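Ketoacyl_synth_N domain-containing protein (Photorhabdus luminescens subsp. laumondii, PDB 6SMO) probably serves as a ketosynthase-like subunit of a polyketide synthase, pairing with a PKS_KS-domain chain and binding a pentaoxo-dodecanal chain in a pocket. Local coordinates at residues V27-L31 with I304-L310; V160-I166 with H362-L366; G184-L189 with Q313-V319; F210-Q214 with G281-D285; R258-L262 with I289-A293. All coordinates share one frame; numbering follows the deposited sequence.

Contact 1: residues V27-L31 with I304-L310; sequences VIQKL and INLRPYL
Ile-304 offers its CG2 methyl to CD1 of Leu-31, 4.0 Å away, the two side chains crossing at about a right angle. Asn-305 caps the coming turn: its OD1 accepts from Arg-307 N at 3.1 Å, the donor lying above the carbonyl plane. Leu-306 adds CD2 at the margin of the Leu-31 methyl, 4.4 Å from CD1. The main filler is Tyr-309. Its ring lies against the last turn of helix 20-31, one face covered by Lys-30 CB at 4.1 Å from the ring centroid, a CH-pi contact 26° off the ring normal, and by the Leu-31 N beyond it. Pro-308 CB sits over the opposite face. Leu-31 CD1 reaches Tyr-309 CE2 at 3.7 Å because chi1 of -167° sets its CG opposite the backbone N. Leu-310 closes the row, its CD2 meeting Val-27 CG1 at 3.7 Å; Val-27 also rests on Leu-324 of helix 319-329. The interlock is helix-end packing at the edge of a thiolase-type fold, where the segment leaving parallel strand 302-304 turns into the short helix 307-310 and is covered by helix 20-31.

Contact 2: residues V160-I166 with H362-L366; sequences VAGMQAI and HVCAL
The buried helix of the layered thiolase fold packs here on its sheet: Val-160, the N-cap of helix 161-175, and Met-163 and Ile-166 within it meet His-362, Cys-364 and Leu-366 of strand 362-369. Helix and strand axes approach to 8.5 Å at an angle of 47°. Val-160 CG2 lies over one face of the His-362 imidazole, 4.0 Å from its centroid, while Val-160 CB touches Cys-364 SG at 3.6 Å. Met-163 bends at chi2 (75°), and this takes its chain past Cys-364, with CG 3.7 Å from Cys-364 CB, and on along Leu-366 in the opposite direction, with CE 3.8 Å from Leu-366 CD1. The same leucine methyl is met by Ile-166 CD1 at 3.8 Å. At the polar end, His-362 NE2 and Gln-164 NE2 both donate to the carbonyl of Val-184 of the PKS_KS chain, tying this layer to the subunit interface. His-362 ND1 pairs with Ser-358, and Gln-164 OE1 with Thr-157. Strand 362-369 runs antiparallel between strands 242-251 and 351-356, while Ile-166 also touches Leu-244 of the former and Val-319 of helix 319-329.

Contact 3: residues G184-L189 with Q313-V319; sequences GASEHL and QFSVSGV
Ala-185 is the bump that fills the hollow in the turn at 313-319: its CB sits 3.3 Å from Ser-315 O, with Val-316 N beneath and Val-319 CG2 at 3.9 Å closing the far wall. The flat backbone of the strand takes the next knobs. Val-319 CG1 rests on Gly-184 CA at 3.8 Å, where there is no side chain to hold it off, and Val-316 CG2 lies on Ser-186 CA and Glu-187 N, 3.7 Å from each. Further on, Glu-187 folds over the loop. With chi1 and chi2 both near -70° the chain doubles back, laying CG over Gln-313 O and bringing OE1 to 2.8 Å from Ser-315 OG. Leu-189 CD1 meets Phe-314 at the ring edge, near its plane, 4.0 Å from CE2; that phenyl also packs on Tyr-162 of the PKS_KS chain. The loop is thus clamped against the end of strand 180-187 by methyls along its length and by one polar link. Buried as it is, the Glu-187 carboxylate is also gripped by Cys-103 N through OE1, and Ser-315 OG also reaches Gly-101 O; consequently the serine proton may go to either acceptor, and the polar pair depends on backbone groups to be satisfied.

Contact 4: residues F210-Q214 with G281-D285; sequences FGEKQ and GIYDD
Two irregular loops meet at the rim of the fold in a single antiparallel beta bridge, in which Lys-213 and Tyr-283 form the non-hydrogen-bonded pair, their CA atoms 4.3 Å apart. One loop precedes strand 218-229; the other follows strand 275-278 and leads into helix 286-296. Backbone bonds flank the bridge on both sides. Gln-214 N donates to Ile-282 O at 2.7 Å, almost straight at 176° and close to the line of the carbonyl. Asp-284 N donates to Glu-212 O at 3.2 Å, tilted only slightly from the carbonyl plane.

The side chains of the bridged pair leave together and run side by side. Lys-213 is extended until chi4 (-75°), where the bend turns NZ to the phenol oxygen of Tyr-283 for a weak bond; that OH also pairs with Asn-359 OD1. Tyr-283 is held flat between neighbours: Phe-210 CB lies over one face, 4.1 Å from CG of the tyrosine, Ile-282 CG2 lies over the opposite face, and Glu-212 O sits at the edge. The Phe-210 ring itself is nearly parallel to it, but slid so far that the two hardly overlap, with centroids 5.8 Å apart; its stacking partner is Phe-357. Beyond the bridge the contact is polar. Gln-214 crosses Asp-284 obliquely, amide and carboxylate planes well turned against each other, and its NE2 makes a weak, bent bond to Tyr-283 O at 3.4 Å.

Contact 5: residues R258-L262 with I289-A293; sequences RNNTL and ITSKA
The guanidinium of Arg-258 has Ile-289 CD1 over one face and Asn-259 OD1 at its edge, in the plane. This is packing between two helices, 255-261 and 286-296, the latter being the helix of a beta-alpha-beta crossover from strand 275-278 to the parallel strand 302-304. Along that edge Arg-258 NE donates to Asn-259 OD1 at 3.1 Å, nearly in line with the amide C=O, and NH1 adds a weaker, more bent bond to the same oxygen. The amide oxygen thereby fixes the rotation of the guanidinium, and NH2 has a weak bond to Val-209 O. The arginine gets there by an extended start and a bend at chi3 (60°), which takes the group across the isoleucine at about a right angle.

Ile-289 is the centre of the contact. Its chi1 of 61° sets CG1 in the space between backbone N and carbonyl carbon, so that CD1 can reach Arg-258 CD at 3.8 Å while CG2 turns to Asn-259 OD1 at 3.9 Å. Leu-262 also packs on this residue: its CD1 touches Ile-289 CG1 at 3.6 Å and lies against the carbonyl oxygen of the same residue. Its second methyl, CD2, approaches Thr-290 OG1, whose hydrogen bond goes to Glu-286 O within its own helix; Leu-262 and Thr-290 both also pack on Gln-355 of strand 351-356. One turn on from Ile-289, Ala-293 is reached: Leu-262 CB lies 3.7 Å from Ala-293 CB.

All five contacts tie residues before 263 to those after 280. Their first segments follow the contact numbers; the second segments come in the order 4, 5, 1, 3, 2, so the segments of 4 and 5, and of 1 with 2 and 3, are interlaced along the chain. Contacts 2 and 3 lie near the centre of the chain, their centres 11 Å apart, and touch where helix 161-175 meets Val-319 and Ser-315; both reach the same mixed sheet. Contact 1, about 16 Å between centres from contact 3, joins it through Arg-307, which also packs on Gly-281 and Ile-282 of contact 4. Contact 4 meets contact 5 through Phe-210, centres 14 Å apart, toward the periphery.

Contact 1: residues V27-L31 with I304-L310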
# COMPACT_ATOMS: atom_id res chain seq x y z
N VAL C 27 -0.94 -31.42 7.88
CA VAL C 27 -1.98 -30.86 8.80
C VAL C 27 -3.04 -31.93 9.09
O VAL C 27 -3.51 -31.97 10.25
CB VAL C 27 -2.61 -29.56 8.26
CG1 VAL C 27 -1.59 -28.43 8.17
CG2 VAL C 27 -3.31 -29.75 6.92
N ILE C 28 -3.40 -32.75 8.10
CA ILE C 28 -4.37 -33.88 8.26
C ILE C 28 -3.77 -34.91 9.24
O ILE C 28 -4.52 -35.40 10.10
CB ILE C 28 -4.73 -34.52 6.90
CG1 ILE C 28 -5.56 -33.56 6.04
CG2 ILE C 28 -5.45 -35.85 7.09
CD1 ILE C 28 -5.64 -33.95 4.58
N GLN C 29 -2.48 -35.21 9.10
CA GLN C 29 -1.73 -36.16 9.97
C GLN C 29 -1.73 -35.65 11.42
O GLN C 29 -1.92 -36.47 12.34
CB GLN C 29 -0.30 -36.35 9.47
CG GLN C 29 0.42 -37.53 10.12
CD GLN C 29 1.83 -37.71 9.59
OE1 GLN C 29 2.54 -36.74 9.34
NE2 GLN C 29 2.23 -38.96 9.43
N LYS C 30 -1.54 -34.34 11.61
CA LYS C 30 -1.48 -33.68 12.94
C LYS C 30 -2.90 -33.49 13.50
O LYS C 30 -3.04 -33.47 14.74
CB LYS C 30 -0.73 -32.34 12.85
CG LYS C 30 0.77 -32.46 12.65
CD LYS C 30 1.53 -31.16 12.85
CE LYS C 30 3.03 -31.36 12.83
NZ LYS C 30 3.75 -30.07 13.00
N LEU C 31 -3.91 -33.38 12.63
CA LEU C 31 -5.34 -33.26 13.03
C LEU C 31 -5.81 -34.59 13.62
O LEU C 31 -6.52 -34.56 14.65
CB LEU C 31 -6.19 -32.85 11.81
CG LEU C 31 -7.61 -32.39 12.13
CD1 LEU C 31 -7.60 -30.99 12.74
CD2 LEU C 31 -8.49 -32.42 10.89
N ILE C 304 -13.17 -27.08 13.38
CA ILE C 304 -11.78 -27.57 13.11
C ILE C 304 -10.82 -26.39 13.24
O ILE C 304 -10.94 -25.44 12.44
CB ILE C 304 -11.70 -28.26 11.74
CG1 ILE C 304 -12.38 -29.64 11.77
CG2 ILE C 304 -10.26 -28.36 11.25
CD1 ILE C 304 -12.65 -30.24 10.41
N ASN C 305 -9.90 -26.45 14.21
CA ASN C 305 -8.86 -25.42 14.48
C ASN C 305 -7.53 -25.88 13.86
O ASN C 305 -7.04 -26.96 14.26
CB ASN C 305 -8.71 -25.16 15.98
CG ASN C 305 -7.86 -23.95 16.30
OD1 ASN C 305 -7.40 -23.25 15.40
ND2 ASN C 305 -7.64 -23.70 17.58
N LEU C 306 -6.98 -25.10 12.93
CA LEU C 306 -5.70 -25.40 12.22
C LEU C 306 -4.56 -24.54 12.79
O LEU C 306 -3.42 -24.72 12.32
CB LEU C 306 -5.87 -25.13 10.72
CG LEU C 306 -6.98 -25.90 10.01
CD1 LEU C 306 -6.96 -25.60 8.52
CD2 LEU C 306 -6.87 -27.40 10.25
N ARG C 307 -4.85 -23.65 13.75
CA ARG C 307 -3.88 -22.63 14.24
C ARG C 307 -2.77 -23.28 15.07
O ARG C 307 -1.63 -22.83 15.00
CB ARG C 307 -4.59 -21.52 15.02
CG ARG C 307 -3.77 -20.25 15.19
CD ARG C 307 -3.40 -19.58 13.87
NE ARG C 307 -4.57 -19.26 13.06
CZ ARG C 307 -4.85 -19.75 11.85
NH1 ARG C 307 -5.96 -19.37 11.23
NH2 ARG C 307 -4.04 -20.60 11.25
N PRO C 308 -3.03 -24.32 15.90
CA PRO C 308 -1.95 -25.00 16.62
C PRO C 308 -0.90 -25.63 15.70
O PRO C 308 0.25 -25.70 16.09
CB PRO C 308 -2.67 -26.09 17.43
CG PRO C 308 -4.10 -25.61 17.53
CD PRO C 308 -4.35 -24.87 16.23
N TYR C 309 -1.32 -26.07 14.50
CA TYR C 309 -0.49 -26.81 13.52
C TYR C 309 0.19 -25.82 12.56
O TYR C 309 1.40 -25.98 12.31
CB TYR C 309 -1.34 -27.83 12.75
CG TYR C 309 -2.27 -28.65 13.61
CD1 TYR C 309 -1.80 -29.32 14.73
CD2 TYR C 309 -3.62 -28.74 13.31
CE1 TYR C 309 -2.65 -30.07 15.53
CE2 TYR C 309 -4.48 -29.49 14.10
CZ TYR C 309 -4.00 -30.16 15.21
OH TYR C 309 -4.84 -30.90 15.99
N LEU C 310 -0.55 -24.79 12.14
CA LEU C 310 -0.07 -23.79 11.15
C LEU C 310 0.60 -22.58 11.82
O LEU C 310 1.31 -21.88 11.11
CB LEU C 310 -1.24 -23.35 10.28
CG LEU C 310 -1.80 -24.41 9.34
CD1 LEU C 310 -3.02 -23.88 8.60
CD2 LEU C 310 -0.75 -24.87 8.35

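Contact 2: residues V160-I166 with H362-L366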
# COMPACT_ATOMS: atom_id res chain seq x y z
N VAL C 160 -5.71 -9.36 9.58
CA VAL C 160 -6.76 -9.65 8.56
C VAL C 160 -6.43 -8.95 7.23
O VAL C 160 -7.38 -8.69 6.46
CB VAL C 160 -8.16 -9.25 9.06
CG1 VAL C 160 -8.58 -10.07 10.27
CG2 VAL C 160 -8.28 -7.76 9.37
N ALA C 161 -5.15 -8.70 6.94
CA ALA C 161 -4.68 -8.04 5.69
C ALA C 161 -4.98 -8.94 4.48
O ALA C 161 -5.63 -8.46 3.53
CB ALA C 161 -3.21 -7.73 5.78
N GLY C 162 -4.52 -10.19 4.52
CA GLY C 162 -4.69 -11.19 3.45
C GLY C 162 -6.14 -11.63 3.30
O GLY C 162 -6.54 -11.96 2.17
N MET C 163 -6.90 -11.63 4.40
CA MET C 163 -8.33 -12.03 4.43
C MET C 163 -9.16 -11.01 3.64
O MET C 163 -10.10 -11.43 2.94
CB MET C 163 -8.85 -12.11 5.87
CG MET C 163 -10.00 -13.08 6.05
SD MET C 163 -9.46 -14.81 6.03
CE MET C 163 -11.02 -15.65 6.26
N GLN C 164 -8.81 -9.73 3.75
CA GLN C 164 -9.44 -8.61 2.99
C GLN C 164 -8.99 -8.68 1.52
O GLN C 164 -9.83 -8.41 0.64
CB GLN C 164 -9.09 -7.26 3.62
CG GLN C 164 -9.83 -7.00 4.92
CD GLN C 164 -9.47 -5.67 5.55
OE1 GLN C 164 -8.42 -5.10 5.29
NE2 GLN C 164 -10.36 -5.17 6.39
N ALA C 165 -7.72 -9.02 1.28
CA ALA C 165 -7.09 -9.08 -0.07
C ALA C 165 -7.89 -10.02 -0.99
O ALA C 165 -8.14 -9.62 -2.14
CB ALA C 165 -5.65 -9.52 0.06
N ILE C 166 -8.28 -11.20 -0.50
CA ILE C 166 -9.05 -12.22 -1.28
C ILE C 166 -10.47 -11.69 -1.52
O ILE C 166 -10.96 -11.82 -2.66
CB ILE C 166 -9.07 -13.59 -0.56
CG1 ILE C 166 -7.66 -14.12 -0.28
CG2 ILE C 166 -9.89 -14.59 -1.35
CD1 ILE C 166 -7.62 -15.19 0.80
N HIS C 362 -11.26 -6.54 14.61
CA HIS C 362 -11.83 -6.83 13.26
C HIS C 362 -12.69 -8.10 13.34
O HIS C 362 -12.56 -8.83 14.34
CB HIS C 362 -10.74 -6.98 12.20
CG HIS C 362 -10.21 -5.69 11.69
ND1 HIS C 362 -9.20 -4.99 12.33
CD2 HIS C 362 -10.53 -4.96 10.59
CE1 HIS C 362 -8.93 -3.89 11.66
NE2 HIS C 362 -9.73 -3.85 10.59
N VAL C 363 -13.55 -8.32 12.35
CA VAL C 363 -14.28 -9.60 12.12
C VAL C 363 -14.35 -9.84 10.60
O VAL C 363 -15.16 -9.16 9.93
CB VAL C 363 -15.69 -9.60 12.74
CG1 VAL C 363 -16.48 -10.85 12.37
CG2 VAL C 363 -15.65 -9.44 14.26
N CYS C 364 -13.52 -10.75 10.09
CA CYS C 364 -13.41 -11.11 8.65
C CYS C 364 -13.69 -12.60 8.48
O CYS C 364 -13.26 -13.39 9.34
CB CYS C 364 -12.04 -10.75 8.11
SG CYS C 364 -11.66 -8.98 8.21
N ALA C 365 -14.40 -12.97 7.40
CA ALA C 365 -14.74 -14.37 7.07
C ALA C 365 -14.94 -14.52 5.56
O ALA C 365 -15.48 -13.59 4.93
CB ALA C 365 -15.97 -14.80 7.83
N LEU C 366 -14.52 -15.67 5.01
CA LEU C 366 -14.67 -16.06 3.59
C LEU C 366 -15.47 -17.36 3.51
O LEU C 366 -15.32 -18.20 4.41
CB LEU C 366 -13.28 -16.23 2.96
CG LEU C 366 -12.54 -14.93 2.64
CD1 LEU C 366 -11.05 -15.19 2.47
CD2 LEU C 366 -13.11 -14.28 1.38

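Contact 3: residues G184-L189 with Q313-V319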
# COMPACT_ATOMS: atom_id res chain seq x y z
N GLY C 184 -3.73 -13.03 -2.38
CA GLY C 184 -3.02 -13.80 -1.34
C GLY C 184 -2.28 -12.91 -0.36
O GLY C 184 -2.64 -11.72 -0.25
N ALA C 185 -1.28 -13.47 0.33
CA ALA C 185 -0.49 -12.79 1.38
C ALA C 185 0.89 -13.44 1.50
O ALA C 185 1.08 -14.55 0.97
CB ALA C 185 -1.24 -12.86 2.69
N SER C 186 1.82 -12.75 2.18
CA SER C 186 3.21 -13.21 2.44
C SER C 186 3.77 -12.46 3.66
O SER C 186 3.41 -11.29 3.85
CB SER C 186 4.08 -13.01 1.23
OG SER C 186 5.39 -13.50 1.47
N GLU C 187 4.66 -13.13 4.40
CA GLU C 187 5.31 -12.54 5.59
C GLU C 187 6.70 -13.16 5.80
O GLU C 187 6.87 -14.35 5.57
CB GLU C 187 4.51 -12.87 6.85
CG GLU C 187 3.19 -12.14 6.99
CD GLU C 187 3.27 -10.65 7.28
OE1 GLU C 187 2.23 -10.00 7.23
OE2 GLU C 187 4.36 -10.16 7.55
N HIS C 188 7.65 -12.33 6.21
CA HIS C 188 9.02 -12.71 6.65
C HIS C 188 9.26 -12.16 8.06
O HIS C 188 9.31 -10.92 8.20
CB HIS C 188 10.07 -12.21 5.65
CG HIS C 188 11.47 -12.58 6.02
ND1 HIS C 188 12.00 -13.83 5.76
CD2 HIS C 188 12.45 -11.88 6.63
CE1 HIS C 188 13.24 -13.88 6.20
NE2 HIS C 188 13.54 -12.69 6.74
N LEU C 189 9.39 -13.05 9.05
CA LEU C 189 9.45 -12.69 10.50
C LEU C 189 10.81 -13.07 11.10
O LEU C 189 10.96 -12.94 12.33
CB LEU C 189 8.32 -13.43 11.23
CG LEU C 189 6.92 -13.28 10.64
CD1 LEU C 189 5.93 -14.18 11.36
CD2 LEU C 189 6.45 -11.83 10.68
N GLN C 313 0.57 -16.58 11.44
CA GLN C 313 1.35 -16.07 10.28
C GLN C 313 0.89 -14.65 9.93
O GLN C 313 1.33 -14.16 8.88
CB GLN C 313 1.17 -17.00 9.09
CG GLN C 313 1.36 -18.47 9.42
CD GLN C 313 1.21 -19.33 8.20
OE1 GLN C 313 0.24 -20.06 8.05
NE2 GLN C 313 2.17 -19.24 7.31
N PHE C 314 0.05 -14.04 10.77
CA PHE C 314 -0.50 -12.69 10.50
C PHE C 314 -1.32 -12.71 9.21
O PHE C 314 -2.29 -13.45 9.16
CB PHE C 314 0.56 -11.59 10.63
CG PHE C 314 1.23 -11.61 11.98
CD1 PHE C 314 0.66 -10.95 13.05
CD2 PHE C 314 2.38 -12.34 12.18
CE1 PHE C 314 1.26 -10.99 14.30
CE2 PHE C 314 2.98 -12.38 13.43
CZ PHE C 314 2.42 -11.70 14.48
N SER C 315 -0.91 -11.93 8.21
CA SER C 315 -1.66 -11.81 6.94
C SER C 315 -1.80 -13.16 6.22
O SER C 315 -2.80 -13.34 5.54
CB SER C 315 -1.09 -10.74 6.05
OG SER C 315 0.19 -11.09 5.58
N VAL C 316 -0.79 -14.01 6.29
CA VAL C 316 -0.86 -15.35 5.64
C VAL C 316 -1.95 -16.19 6.33
O VAL C 316 -2.58 -17.00 5.64
CB VAL C 316 0.51 -16.05 5.61
CG1 VAL C 316 0.48 -17.30 4.75
CG2 VAL C 316 1.59 -15.11 5.11
N SER C 317 -2.09 -16.06 7.65
CA SER C 317 -3.15 -16.80 8.39
C SER C 317 -4.52 -16.41 7.82
O SER C 317 -4.79 -15.22 7.66
CB SER C 317 -3.07 -16.53 9.85
OG SER C 317 -1.93 -17.15 10.40
N GLY C 318 -5.38 -17.40 7.61
CA GLY C 318 -6.69 -17.16 6.98
C GLY C 318 -6.62 -17.36 5.47
O GLY C 318 -7.59 -17.92 4.91
N VAL C 319 -5.53 -16.93 4.84
CA VAL C 319 -5.26 -17.10 3.38
C VAL C 319 -4.83 -18.55 3.13
O VAL C 319 -5.40 -19.18 2.22
CB VAL C 319 -4.21 -16.09 2.86
CG1 VAL C 319 -3.88 -16.32 1.39
CG2 VAL C 319 -4.65 -14.65 3.08

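Contact 4: residues F210-Q214 with G281-D285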
# COMPACT_ATOMS: atom_id res chain seq x y z
N PHE C 210 -11.52 -9.30 22.41
CA PHE C 210 -11.68 -10.78 22.35
C PHE C 210 -11.26 -11.42 23.68
O PHE C 210 -12.07 -12.19 24.24
CB PHE C 210 -10.93 -11.34 21.14
CG PHE C 210 -11.58 -11.00 19.83
CD1 PHE C 210 -12.77 -11.60 19.45
CD2 PHE C 210 -11.02 -10.05 18.98
CE1 PHE C 210 -13.38 -11.27 18.25
CE2 PHE C 210 -11.63 -9.73 17.78
CZ PHE C 210 -12.82 -10.34 17.42
N GLY C 211 -10.05 -11.12 24.16
CA GLY C 211 -9.53 -11.62 25.46
C GLY C 211 -8.11 -12.15 25.35
O GLY C 211 -7.33 -11.60 24.55
N GLU C 212 -7.79 -13.18 26.14
CA GLU C 212 -6.42 -13.76 26.28
C GLU C 212 -6.09 -14.63 25.07
O GLU C 212 -7.03 -15.20 24.48
CB GLU C 212 -6.32 -14.57 27.58
CG GLU C 212 -6.39 -13.71 28.83
CD GLU C 212 -5.21 -12.78 29.04
OE1 GLU C 212 -5.43 -11.60 29.36
OE2 GLU C 212 -4.06 -13.25 28.89
N LYS C 213 -4.80 -14.73 24.74
CA LYS C 213 -4.27 -15.54 23.61
C LYS C 213 -4.01 -16.98 24.07
O LYS C 213 -3.70 -17.17 25.27
CB LYS C 213 -2.96 -14.95 23.08
CG LYS C 213 -3.09 -13.64 22.31
CD LYS C 213 -1.77 -13.13 21.76
CE LYS C 213 -1.91 -11.87 20.94
NZ LYS C 213 -2.49 -12.14 19.60
N GLN C 214 -4.13 -17.95 23.16
CA GLN C 214 -3.71 -19.36 23.36
C GLN C 214 -2.20 -19.45 23.22
O GLN C 214 -1.60 -18.64 22.51
CB GLN C 214 -4.39 -20.29 22.35
CG GLN C 214 -5.89 -20.47 22.59
CD GLN C 214 -6.51 -21.47 21.65
OE1 GLN C 214 -5.84 -22.35 21.11
NE2 GLN C 214 -7.81 -21.35 21.45
N GLY C 281 -8.46 -19.27 15.98
CA GLY C 281 -7.64 -20.17 16.83
C GLY C 281 -6.52 -19.44 17.56
O GLY C 281 -5.60 -20.13 18.03
N ILE C 282 -6.59 -18.11 17.65
CA ILE C 282 -5.60 -17.26 18.38
C ILE C 282 -6.04 -17.13 19.84
O ILE C 282 -5.19 -17.39 20.73
CB ILE C 282 -5.45 -15.87 17.71
CG1 ILE C 282 -5.01 -15.98 16.25
CG2 ILE C 282 -4.52 -14.98 18.51
CD1 ILE C 282 -3.62 -16.54 16.04
N TYR C 283 -7.30 -16.75 20.08
CA TYR C 283 -7.85 -16.36 21.40
C TYR C 283 -8.71 -17.49 21.98
O TYR C 283 -9.29 -18.28 21.20
CB TYR C 283 -8.62 -15.05 21.28
CG TYR C 283 -7.80 -13.91 20.72
CD1 TYR C 283 -6.98 -13.15 21.54
CD2 TYR C 283 -7.82 -13.61 19.37
CE1 TYR C 283 -6.21 -12.11 21.03
CE2 TYR C 283 -7.06 -12.58 18.84
CZ TYR C 283 -6.25 -11.82 19.67
OH TYR C 283 -5.50 -10.81 19.16
N ASP C 284 -8.79 -17.54 23.31
CA ASP C 284 -9.41 -18.64 24.10
C ASP C 284 -10.94 -18.61 23.96
O ASP C 284 -11.54 -19.70 23.81
CB ASP C 284 -9.03 -18.55 25.58
CG ASP C 284 -7.54 -18.72 25.85
OD1 ASP C 284 -6.75 -18.58 24.90
OD2 ASP C 284 -7.19 -18.98 27.02
N ASP C 285 -11.54 -17.42 24.00
CA ASP C 285 -13.01 -17.21 24.18
C ASP C 285 -13.76 -17.41 22.86
O ASP C 285 -15.01 -17.44 22.91
CB ASP C 285 -13.30 -15.83 24.76
CG ASP C 285 -12.73 -15.60 26.15
OD1 ASP C 285 -12.63 -16.59 26.91
OD2 ASP C 285 -12.39 -14.44 26.46

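Contact 5: residues R258-L262 with I289-A293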
# COMPACT_ATOMS: atom_id res chain seq x y z
N ARG C 258 -19.25 -7.10 19.43
CA ARG C 258 -18.45 -8.29 19.06
C ARG C 258 -19.38 -9.48 18.76
O ARG C 258 -19.25 -10.06 17.67
CB ARG C 258 -17.46 -8.63 20.18
CG ARG C 258 -16.59 -9.85 19.92
CD ARG C 258 -15.87 -10.30 21.18
NE ARG C 258 -16.80 -10.67 22.24
CZ ARG C 258 -16.47 -10.90 23.51
NH1 ARG C 258 -17.41 -11.23 24.38
NH2 ARG C 258 -15.21 -10.81 23.91
N ASN C 259 -20.27 -9.81 19.70
CA ASN C 259 -21.19 -10.97 19.63
C ASN C 259 -22.21 -10.76 18.52
O ASN C 259 -22.60 -11.76 17.88
CB ASN C 259 -21.87 -11.24 20.98
CG ASN C 259 -20.93 -11.77 22.04
OD1 ASN C 259 -19.72 -11.59 21.95
ND2 ASN C 259 -21.48 -12.42 23.05
N ASN C 260 -22.64 -9.51 18.29
CA ASN C 260 -23.61 -9.13 17.23
C ASN C 260 -22.96 -9.30 15.85
O ASN C 260 -23.69 -9.67 14.90
CB ASN C 260 -24.13 -7.70 17.42
CG ASN C 260 -24.92 -7.52 18.70
OD1 ASN C 260 -24.62 -6.63 19.49
ND2 ASN C 260 -25.93 -8.35 18.91
N THR C 261 -21.65 -9.04 15.74
CA THR C 261 -20.87 -9.10 14.47
C THR C 261 -20.71 -10.55 14.01
O THR C 261 -20.68 -10.78 12.79
CB THR C 261 -19.51 -8.42 14.62
OG1 THR C 261 -19.69 -7.18 15.31
CG2 THR C 261 -18.84 -8.15 13.29
N LEU C 262 -20.62 -11.50 14.95
CA LEU C 262 -20.42 -12.95 14.66
C LEU C 262 -21.65 -13.53 13.94
O LEU C 262 -21.48 -14.55 13.24
CB LEU C 262 -20.15 -13.70 15.97
CG LEU C 262 -18.79 -13.45 16.62
CD1 LEU C 262 -18.77 -13.94 18.06
CD2 LEU C 262 -17.68 -14.12 15.82
N ILE C 289 -18.16 -17.72 22.17
CA ILE C 289 -18.93 -16.57 21.61
C ILE C 289 -19.45 -16.91 20.20
O ILE C 289 -20.58 -16.48 19.89
CB ILE C 289 -18.12 -15.26 21.64
CG1 ILE C 289 -16.84 -15.33 20.80
CG2 ILE C 289 -17.84 -14.84 23.07
CD1 ILE C 289 -16.11 -14.01 20.65
N THR C 290 -18.67 -17.63 19.39
CA THR C 290 -19.01 -17.96 17.98
C THR C 290 -20.10 -19.04 17.95
O THR C 290 -21.02 -18.92 17.12
CB THR C 290 -17.78 -18.40 17.18
OG1 THR C 290 -16.69 -17.53 17.49
CG2 THR C 290 -18.02 -18.38 15.68
N SER C 291 -20.00 -20.05 18.83
CA SER C 291 -20.98 -21.17 18.96
C SER C 291 -22.33 -20.63 19.44
O SER C 291 -23.37 -21.18 19.01
CB SER C 291 -20.46 -22.24 19.88
OG SER C 291 -19.26 -22.80 19.38
N LYS C 292 -22.32 -19.61 20.31
CA LYS C 292 -23.54 -18.96 20.87
C LYS C 292 -24.25 -18.19 19.75
O LYS C 292 -25.50 -18.19 19.74
CB LYS C 292 -23.17 -18.06 22.05
CG LYS C 292 -24.31 -17.77 23.02
CD LYS C 292 -25.11 -16.53 22.69
CE LYS C 292 -26.21 -16.27 23.70
NZ LYS C 292 -27.10 -15.16 23.26
N ALA C 293 -23.49 -17.55 18.86
CA ALA C 293 -24.00 -16.80 17.69
C ALA C 293 -24.67 -17.77 16.70
O ALA C 293 -25.69 -17.38 16.10
CB ALA C 293 -22.87 -16.03 17.03